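Local coordinates for protein glycoside Hydrolase (Bacteroides uniformis, PDB 5T99) that probably hydrolyses beta-galactosidic linkages of agarose-derived sugars as a family 2 glycoside hydrolase of a gut bacterium, at residues Val342-Thr347 and Gly364-Asp369; Ile307-Val312 and Gly549-Thr554. All coordinates share one frame; numbering follows the deposited sequence.

Interaction 1 (Val342-Thr347 and Gly364-Asp369)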
ATOM      1  N   VAL A 342       8.618   7.197   7.796  1.00 18.91           N
ATOM      2  CA  VAL A 342       8.691   5.969   7.007  1.00 18.77           C
ATOM      3  C   VAL A 342       9.392   6.251   5.680  1.00 18.22           C
ATOM      4  O   VAL A 342       8.997   7.173   4.947  1.00 18.32           O
ATOM      5  CB  VAL A 342       7.288   5.395   6.729  1.00 19.55           C
ATOM      6  CG1 VAL A 342       7.340   4.189   5.793  1.00 19.87           C
ATOM      7  CG2 VAL A 342       6.610   5.005   8.038  1.00 20.16           C
ATOM      8  N   ASN A 343      10.422   5.464   5.381  1.00 17.38           N
ATOM      9  CA  ASN A 343      11.096   5.513   4.080  1.00 17.10           C
ATOM     10  C   ASN A 343      10.987   4.199   3.292  1.00 17.11           C
ATOM     11  O   ASN A 343      11.581   4.072   2.218  1.00 17.26           O
ATOM     12  CB  ASN A 343      12.570   5.876   4.276  1.00 16.93           C
ATOM     13  CG  ASN A 343      13.363   4.756   4.917  1.00 17.01           C
ATOM     14  OD1 ASN A 343      12.811   3.953   5.660  1.00 16.99           O
ATOM     15  ND2 ASN A 343      14.663   4.693   4.627  1.00 17.14           N
ATOM     16  N   ALA A 344      10.251   3.220   3.817  1.00 17.11           N
ATOM     17  CA  ALA A 344      10.228   1.883   3.222  1.00 16.85           C
ATOM     18  C   ALA A 344       8.925   1.139   3.479  1.00 16.66           C
ATOM     19  O   ALA A 344       8.307   1.310   4.520  1.00 16.27           O
ATOM     20  CB  ALA A 344      11.404   1.077   3.731  1.00 16.92           C
ATOM     21  N   ILE A 345       8.522   0.324   2.507  1.00 16.64           N
ATOM     22  CA  ILE A 345       7.261  -0.409   2.550  1.00 16.80           C
ATOM     23  C   ILE A 345       7.541  -1.886   2.278  1.00 16.91           C
ATOM     24  O   ILE A 345       8.298  -2.212   1.373  1.00 16.67           O
ATOM     25  CB  ILE A 345       6.255   0.084   1.477  1.00 16.92           C
ATOM     26  CG1 ILE A 345       6.088   1.611   1.490  1.00 17.11           C
ATOM     27  CG2 ILE A 345       4.902  -0.605   1.654  1.00 16.92           C
ATOM     28  CD1 ILE A 345       5.412   2.185   2.720  1.00 17.33           C
ATOM     29  N   ARG A 346       6.920  -2.771   3.054  1.00 17.15           N
ATOM     30  CA  ARG A 346       6.871  -4.207   2.739  1.00 16.78           C
ATOM     31  C   ARG A 346       5.451  -4.514   2.299  1.00 16.15           C
ATOM     32  O   ARG A 346       4.534  -4.255   3.070  1.00 16.11           O
ATOM     33  CB  ARG A 346       7.230  -5.021   3.981  1.00 17.22           C
ATOM     34  CG  ARG A 346       7.108  -6.536   3.821  1.00 17.69           C
ATOM     35  CD  ARG A 346       7.984  -7.300   4.816  1.00 17.99           C
ATOM     36  NE  ARG A 346       7.804  -8.751   4.676  1.00 18.56           N
ATOM     37  CZ  ARG A 346       7.066  -9.544   5.467  1.00 19.39           C
ATOM     38  NH1 ARG A 346       6.417  -9.084   6.549  1.00 19.83           N
ATOM     39  NH2 ARG A 346       6.973 -10.835   5.176  1.00 19.56           N
ATOM     40  N   THR A 347       5.251  -5.077   1.100  1.00 15.32           N
ATOM     41  CA  THR A 347       3.883  -5.345   0.591  1.00 14.84           C
ATOM     42  C   THR A 347       3.305  -6.674   1.113  1.00 15.41           C
ATOM     43  O   THR A 347       3.008  -7.612   0.358  1.00 15.60           O
ATOM     44  CB  THR A 347       3.752  -5.230  -0.955  1.00 14.14           C
ATOM     45  OG1 THR A 347       4.311  -6.365  -1.621  1.00 13.20           O
ATOM     46  CG2 THR A 347       4.422  -3.980  -1.460  1.00 14.25           C
ATOM     47  N   GLY A 364       9.407   8.462  -3.383  1.00 17.04           N
ATOM     48  CA  GLY A 364      10.749   8.126  -2.936  1.00 16.63           C
ATOM     49  C   GLY A 364      10.857   7.049  -1.880  1.00 16.28           C
ATOM     50  O   GLY A 364      11.826   7.027  -1.125  1.00 17.08           O
ATOM     51  N   LEU A 365       9.893   6.143  -1.839  1.00 15.71           N
ATOM     52  CA  LEU A 365       9.902   5.052  -0.871  1.00 15.80           C
ATOM     53  C   LEU A 365      10.478   3.787  -1.496  1.00 15.74           C
ATOM     54  O   LEU A 365      10.169   3.471  -2.639  1.00 16.15           O
ATOM     55  CB  LEU A 365       8.477   4.760  -0.406  1.00 15.94           C
ATOM     56  CG  LEU A 365       7.761   5.874   0.359  1.00 15.99           C
ATOM     57  CD1 LEU A 365       6.288   5.512   0.505  1.00 16.34           C
ATOM     58  CD2 LEU A 365       8.388   6.114   1.727  1.00 15.82           C
ATOM     59  N   VAL A 366      11.292   3.047  -0.742  1.00 15.16           N
ATOM     60  CA  VAL A 366      11.812   1.771  -1.223  1.00 14.37           C
ATOM     61  C   VAL A 366      10.838   0.677  -0.827  1.00 14.36           C
ATOM     62  O   VAL A 366      10.202   0.766   0.225  1.00 14.93           O
ATOM     63  CB  VAL A 366      13.272   1.499  -0.790  1.00 14.22           C
ATOM     64  CG1 VAL A 366      14.186   2.513  -1.463  1.00 14.19           C
ATOM     65  CG2 VAL A 366      13.474   1.521   0.721  1.00 14.04           C
ATOM     66  N   VAL A 367      10.698  -0.333  -1.684  1.00 13.83           N
ATOM     67  CA  VAL A 367       9.671  -1.349  -1.550  1.00 13.51           C
ATOM     68  C   VAL A 367      10.209  -2.789  -1.625  1.00 13.63           C
ATOM     69  O   VAL A 367      10.994  -3.126  -2.513  1.00 13.39           O
ATOM     70  CB  VAL A 367       8.581  -1.163  -2.619  1.00 13.59           C
ATOM     71  CG1 VAL A 367       7.525  -2.260  -2.521  1.00 13.60           C
ATOM     72  CG2 VAL A 367       7.932   0.212  -2.487  1.00 13.86           C
ATOM     73  N   LEU A 368       9.751  -3.621  -0.683  1.00 13.69           N
ATOM     74  CA  LEU A 368       9.895  -5.069  -0.733  1.00 13.55           C
ATOM     75  C   LEU A 368       8.600  -5.629  -1.308  1.00 13.65           C
ATOM     76  O   LEU A 368       7.554  -5.584  -0.658  1.00 13.83           O
ATOM     77  CB  LEU A 368      10.147  -5.639   0.658  1.00 13.58           C
ATOM     78  CG  LEU A 368      11.554  -5.470   1.233  1.00 13.74           C
ATOM     79  CD1 LEU A 368      11.995  -4.018   1.218  1.00 13.82           C
ATOM     80  CD2 LEU A 368      11.642  -6.044   2.645  1.00 13.63           C
ATOM     81  N   ASP A 369       8.682  -6.157  -2.523  1.00 13.53           N
ATOM     82  CA  ASP A 369       7.520  -6.548  -3.317  1.00 13.70           C
ATOM     83  C   ASP A 369       7.319  -8.049  -3.095  1.00 14.03           C
ATOM     84  O   ASP A 369       8.138  -8.865  -3.559  1.00 14.34           O
ATOM     85  CB  ASP A 369       7.837  -6.219  -4.776  1.00 14.01           C
ATOM     86  CG  ASP A 369       6.623  -6.101  -5.668  1.00 14.35           C
ATOM     87  OD1 ASP A 369       5.494  -6.438  -5.259  1.00 14.32           O
ATOM     88  OD2 ASP A 369       6.836  -5.674  -6.837  1.00 14.81           O
TER
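Leu365 divides its two methyls between side chain and backbone of 342-347: CD1 lies 4.0 Å from Ile345 CG1, the two side chains meeting at a slant, while CD2 reaches the main chain, 3.4 Å from Val342 O. CB itself is not aimed at the partner segment; placing CG anti to the carbonyl carbon (chi1 -64°) brings the methyls nearer. Farther along the same face, Thr347 CG2 touches Val367 CG1 at 3.7 Å, and the two side chains cross at about a right angle. That face, with Ile345 and Val367, packs on Phe356, Leu357 and Cys360 of helix 354-363. The arrangement is a beta-alpha-beta crossover of the TIM barrel: strand 344-346, the helix and strand 366-370 follow in sequence, and the strands lie parallel, their short axes 10° apart. Ile345 is held at both backbone ends, its N bonded to Val366 O and its O receiving Leu368 N, each at 2.9 Å. Thr347 N gives a nearly straight bond to Leu368 O (173° at the hydrogen), whereas Val366 N approaches Asn343 O tilted out of the carbonyl plane, an oxygen that also accepts Gln262 NE2. On the opposite face Ala344 CB sits 3.7 Å from Val366 CG2, and Arg346 CD lies 4.4 Å from Leu368 CD2. The guanidinium of Arg346 forms salt bridges to Glu370 and to Glu494 of the ligand pocket. Thr347 OG1 and Asp369 OD1 are 3.8 Å apart, too far for a bond; the hydroxyl pairs instead with Glu370 N and Asn350 O.

Interaction 2 (Ile307-Val312 and Gly549-Thr554). With GIF (D-galacto-isofagomine), chain C.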
ATOM      1  N   ILE A 307      21.654   2.968   3.523  1.00 25.70           N
ATOM      2  CA  ILE A 307      20.247   3.258   3.763  1.00 24.84           C
ATOM      3  C   ILE A 307      19.807   2.359   4.922  1.00 24.04           C
ATOM      4  O   ILE A 307      20.306   1.244   5.063  1.00 23.04           O
ATOM      5  CB  ILE A 307      19.386   3.035   2.483  1.00 25.13           C
ATOM      6  CG1 ILE A 307      17.948   3.507   2.690  1.00 24.95           C
ATOM      7  CG2 ILE A 307      19.365   1.575   2.029  1.00 25.16           C
ATOM      8  CD1 ILE A 307      17.099   3.422   1.433  1.00 24.83           C
ATOM      9  N   ARG A 308      18.903   2.860   5.760  1.00 24.06           N
ATOM     10  CA  ARG A 308      18.265   2.055   6.801  1.00 24.57           C
ATOM     11  C   ARG A 308      16.762   2.079   6.613  1.00 22.15           C
ATOM     12  O   ARG A 308      16.197   3.112   6.271  1.00 22.36           O
ATOM     13  CB  ARG A 308      18.631   2.568   8.192  1.00 27.37           C
ATOM     14  CG  ARG A 308      20.133   2.679   8.387  1.00 30.67           C
ATOM     15  CD  ARG A 308      20.557   2.841   9.838  1.00 32.87           C
ATOM     16  NE  ARG A 308      21.917   2.325  10.050  1.00 36.04           N
ATOM     17  CZ  ARG A 308      22.255   1.029  10.169  1.00 36.48           C
ATOM     18  NH1 ARG A 308      21.336   0.057  10.086  1.00 36.34           N
ATOM     19  NH2 ARG A 308      23.537   0.701  10.369  1.00 35.28           N
ATOM     20  N   PHE A 309      16.115   0.946   6.857  1.00 20.10           N
ATOM     21  CA  PHE A 309      14.676   0.831   6.682  1.00 18.90           C
ATOM     22  C   PHE A 309      13.917   1.205   7.956  1.00 18.19           C
ATOM     23  O   PHE A 309      13.865   0.443   8.922  1.00 18.46           O
ATOM     24  CB  PHE A 309      14.284  -0.583   6.224  1.00 18.67           C
ATOM     25  CG  PHE A 309      15.079  -1.092   5.057  1.00 18.19           C
ATOM     26  CD1 PHE A 309      15.265  -0.310   3.924  1.00 18.51           C
ATOM     27  CD2 PHE A 309      15.622  -2.365   5.081  1.00 18.26           C
ATOM     28  CE1 PHE A 309      16.002  -0.786   2.844  1.00 18.67           C
ATOM     29  CE2 PHE A 309      16.350  -2.852   4.008  1.00 18.75           C
ATOM     30  CZ  PHE A 309      16.544  -2.062   2.885  1.00 18.46           C
ATOM     31  N   ASN A 310      13.358   2.410   7.946  1.00 17.54           N
ATOM     32  CA  ASN A 310      12.254   2.796   8.821  1.00 16.94           C
ATOM     33  C   ASN A 310      10.986   2.392   8.099  1.00 16.63           C
ATOM     34  O   ASN A 310      10.338   3.220   7.457  1.00 16.43           O
ATOM     35  CB  ASN A 310      12.238   4.305   9.036  1.00 16.87           C
ATOM     36  CG  ASN A 310      13.462   4.802   9.747  1.00 17.18           C
ATOM     37  OD1 ASN A 310      14.141   4.052  10.441  1.00 17.93           O
ATOM     38  ND2 ASN A 310      13.760   6.078   9.572  1.00 17.63           N
ATOM     39  N   GLY A 311      10.630   1.113   8.219  1.00 16.54           N
ATOM     40  CA  GLY A 311       9.644   0.493   7.335  1.00 16.10           C
ATOM     41  C   GLY A 311       8.323   0.163   7.979  1.00 15.62           C
ATOM     42  O   GLY A 311       8.219   0.083   9.196  1.00 15.31           O
ATOM     43  N   VAL A 312       7.319  -0.050   7.136  1.00 15.53           N
ATOM     44  CA  VAL A 312       6.011  -0.506   7.575  1.00 15.90           C
ATOM     45  C   VAL A 312       5.481  -1.570   6.616  1.00 16.01           C
ATOM     46  O   VAL A 312       5.758  -1.529   5.406  1.00 15.92           O
ATOM     47  CB  VAL A 312       4.989   0.650   7.713  1.00 15.58           C
ATOM     48  CG1 VAL A 312       5.543   1.740   8.612  1.00 15.92           C
ATOM     49  CG2 VAL A 312       4.611   1.234   6.366  1.00 15.74           C
ATOM     50  N   GLY A 549      17.287  -2.705   8.993  1.00 16.50           N
ATOM     51  CA  GLY A 549      16.154  -1.961   9.545  1.00 16.72           C
ATOM     52  C   GLY A 549      15.000  -2.871   9.938  1.00 16.62           C
ATOM     53  O   GLY A 549      15.180  -4.078  10.126  1.00 15.80           O
ATOM     54  N   GLU A 550      13.810  -2.279  10.027  1.00 16.77           N
ATOM     55  CA  GLU A 550      12.609  -2.981  10.429  1.00 16.97           C
ATOM     56  C   GLU A 550      11.413  -2.630   9.558  1.00 17.06           C
ATOM     57  O   GLU A 550      11.378  -1.586   8.917  1.00 17.38           O
ATOM     58  CB  GLU A 550      12.280  -2.666  11.884  1.00 17.50           C
ATOM     59  CG  GLU A 550      11.962  -1.205  12.193  1.00 17.93           C
ATOM     60  CD  GLU A 550      11.479  -1.016  13.623  1.00 18.26           C
ATOM     61  OE1 GLU A 550      10.564  -1.761  14.044  1.00 18.00           O
ATOM     62  OE2 GLU A 550      12.018  -0.129  14.324  1.00 18.06           O
ATOM     63  N   PHE A 551      10.424  -3.515   9.559  1.00 17.08           N
ATOM     64  CA  PHE A 551       9.170  -3.276   8.885  1.00 17.05           C
ATOM     65  C   PHE A 551       8.052  -3.624   9.872  1.00 17.37           C
ATOM     66  O   PHE A 551       7.823  -4.797  10.164  1.00 17.14           O
ATOM     67  CB  PHE A 551       9.114  -4.111   7.605  1.00 17.47           C
ATOM     68  CG  PHE A 551      10.018  -3.596   6.498  1.00 17.23           C
ATOM     69  CD1 PHE A 551       9.530  -2.727   5.529  1.00 17.16           C
ATOM     70  CD2 PHE A 551      11.361  -3.975   6.436  1.00 16.94           C
ATOM     71  CE1 PHE A 551      10.355  -2.254   4.514  1.00 17.28           C
ATOM     72  CE2 PHE A 551      12.191  -3.496   5.433  1.00 16.94           C
ATOM     73  CZ  PHE A 551      11.692  -2.631   4.472  1.00 16.95           C
ATOM     74  N   ILE A 552       7.370  -2.604  10.403  1.00 17.06           N
ATOM     75  CA  ILE A 552       6.497  -2.809  11.563  1.00 16.64           C
ATOM     76  C   ILE A 552       5.201  -3.430  11.121  1.00 16.49           C
ATOM     77  O   ILE A 552       4.798  -3.227   9.992  1.00 16.58           O
ATOM     78  CB  ILE A 552       6.233  -1.503  12.358  1.00 16.61           C
ATOM     79  CG1 ILE A 552       5.180  -0.620  11.663  1.00 16.48           C
ATOM     80  CG2 ILE A 552       7.552  -0.780  12.641  1.00 16.37           C
ATOM     81  CD1 ILE A 552       4.932   0.704  12.340  1.00 16.53           C
ATOM     82  N   TRP A 553       4.570  -4.196  12.012  1.00 17.17           N
ATOM     83  CA  TRP A 553       3.226  -4.739  11.783  1.00 17.60           C
ATOM     84  C   TRP A 553       2.190  -3.956  12.624  1.00 17.96           C
ATOM     85  O   TRP A 553       2.004  -4.287  13.788  1.00 18.03           O
ATOM     86  CB  TRP A 553       3.173  -6.240  12.145  1.00 17.58           C
ATOM     87  CG  TRP A 553       1.910  -6.829  11.630  1.00 17.94           C
ATOM     88  CD1 TRP A 553       0.734  -7.001  12.304  1.00 17.80           C
ATOM     89  CD2 TRP A 553       1.663  -7.214  10.280  1.00 17.84           C
ATOM     90  NE1 TRP A 553      -0.230  -7.495  11.451  1.00 17.72           N
ATOM     91  CE2 TRP A 553       0.317  -7.629  10.200  1.00 17.87           C
ATOM     92  CE3 TRP A 553       2.454  -7.243   9.122  1.00 17.69           C
ATOM     93  CZ2 TRP A 553      -0.251  -8.083   9.005  1.00 17.86           C
ATOM     94  CZ3 TRP A 553       1.901  -7.688   7.952  1.00 17.76           C
ATOM     95  CH2 TRP A 553       0.559  -8.109   7.892  1.00 17.83           C
ATOM     96  N   THR A 554       1.506  -2.927  12.117  1.00 18.07           N
ATOM     97  CA  THR A 554       1.524  -2.405  10.760  1.00 18.42           C
ATOM     98  C   THR A 554       1.503  -0.884  10.817  1.00 18.98           C
ATOM     99  O   THR A 554       1.275  -0.298  11.878  1.00 20.24           O
ATOM    100  CB  THR A 554       0.257  -2.830  10.000  1.00 18.55           C
ATOM    101  OG1 THR A 554      -0.907  -2.448  10.745  1.00 18.72           O
ATOM    102  CG2 THR A 554       0.230  -4.317   9.814  1.00 18.81           C
TER
HETATM  103  C   GIF C 901       2.002 -12.278   9.684  1.00 18.07           C
HETATM  104  N   GIF C 901       2.699 -12.213  10.960  1.00 18.35           N
HETATM  105  O   GIF C 901       0.743 -10.445  14.485  1.00 18.41           O
HETATM  106  C1  GIF C 901       0.981 -11.162   9.592  1.00 17.93           C
HETATM  107  O1  GIF C 901      -0.690 -12.287  10.902  1.00 18.58           O
HETATM  108  C2  GIF C 901       0.100 -11.101  10.837  1.00 18.30           C
HETATM  109  O2  GIF C 901       0.163 -11.370   8.442  1.00 16.65           O
HETATM  110  C3  GIF C 901       0.932 -10.968  12.109  1.00 18.41           C
HETATM  111  C4  GIF C 901       1.953 -12.098  12.201  1.00 18.45           C
HETATM  112  C5  GIF C 901       0.036 -10.962  13.349  1.00 18.53           C
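The rings of Phe309 and Phe551 meet obliquely, centroids 5.4 Å apart and planes at 44°, with Phe309 CD2 3.6 Å from Phe551 CE2. The CE2 and CZ end of Phe551 also lies against Phe309 CB, its CD1 side approaches Gly311 CA, and Val312 O sits at its edge, in the plane of the ring. The indole of Trp553 is held between two neighbours: Thr554 CG2 over the centre of one face and, on the other, C1 of D-galacto-isofagomine, 3.4 Å above the plane and offset toward the rim. The peptide bond joining Trp553 and Thr554 is cis, as is known at this point in related clan GH-A hydrolases. An alanine at Trp553 would strip the inhibitor of this flat platform and is likely to leave Tyr558 OH without the indole N-H it pairs with. In the TIM barrel this is the closing seam, where the first barrel strand, 305-313, meets the last, 549-552, in parallel. Glu550 N bonds to Phe309 O at 2.9 Å; the return bond from Gly311 N to Glu550 O is weak, bent to 127°, and Ile552 N reaches Gly311 O from above the carbonyl plane. The strand axes come within 4.1 Å, a spacing that goes with glycine: a CB on Gly311 would collide with Phe551 CD1 and Glu550 O, and one on Gly549, whose backbone angles by themselves call for glycine, with Phe309 O. Away from the phenylalanines, Val312 CG1 and Ile552 CG1 lie side by side at 3.9 Å, and Ile552 packs on Tyr603 and Trp607 of helix 598-607. Glu550 OE1 is hydrogen-bonded to Thr495 OG1.

In the fold
Strand 305-313 is the common neighbour: it pairs with 549-552 in interaction 2 and, along its other edge, with 344-346 of interaction 1, so the two contacts, centres about 8 Å apart, belong to consecutive parts of one barrel wall. Arg346 N to Val312 O (2.9 Å) and Asn343 ND2 to Arg308 O (2.7 Å), both probable hydrogen bonds, join them. Inside the barrel Leu368 CD1 packs 3.6 Å from Phe551 CZ. Both also lead to the pocket. Interaction 2 delivers Trp553 to a face of D-galacto-isofagomine, whereas the Arg346 side chain stays about 6 Å from the inhibitor at nearest atoms and is salt-bridged to Glu494, whose OE2 is hydrogen-bonded to the ligand.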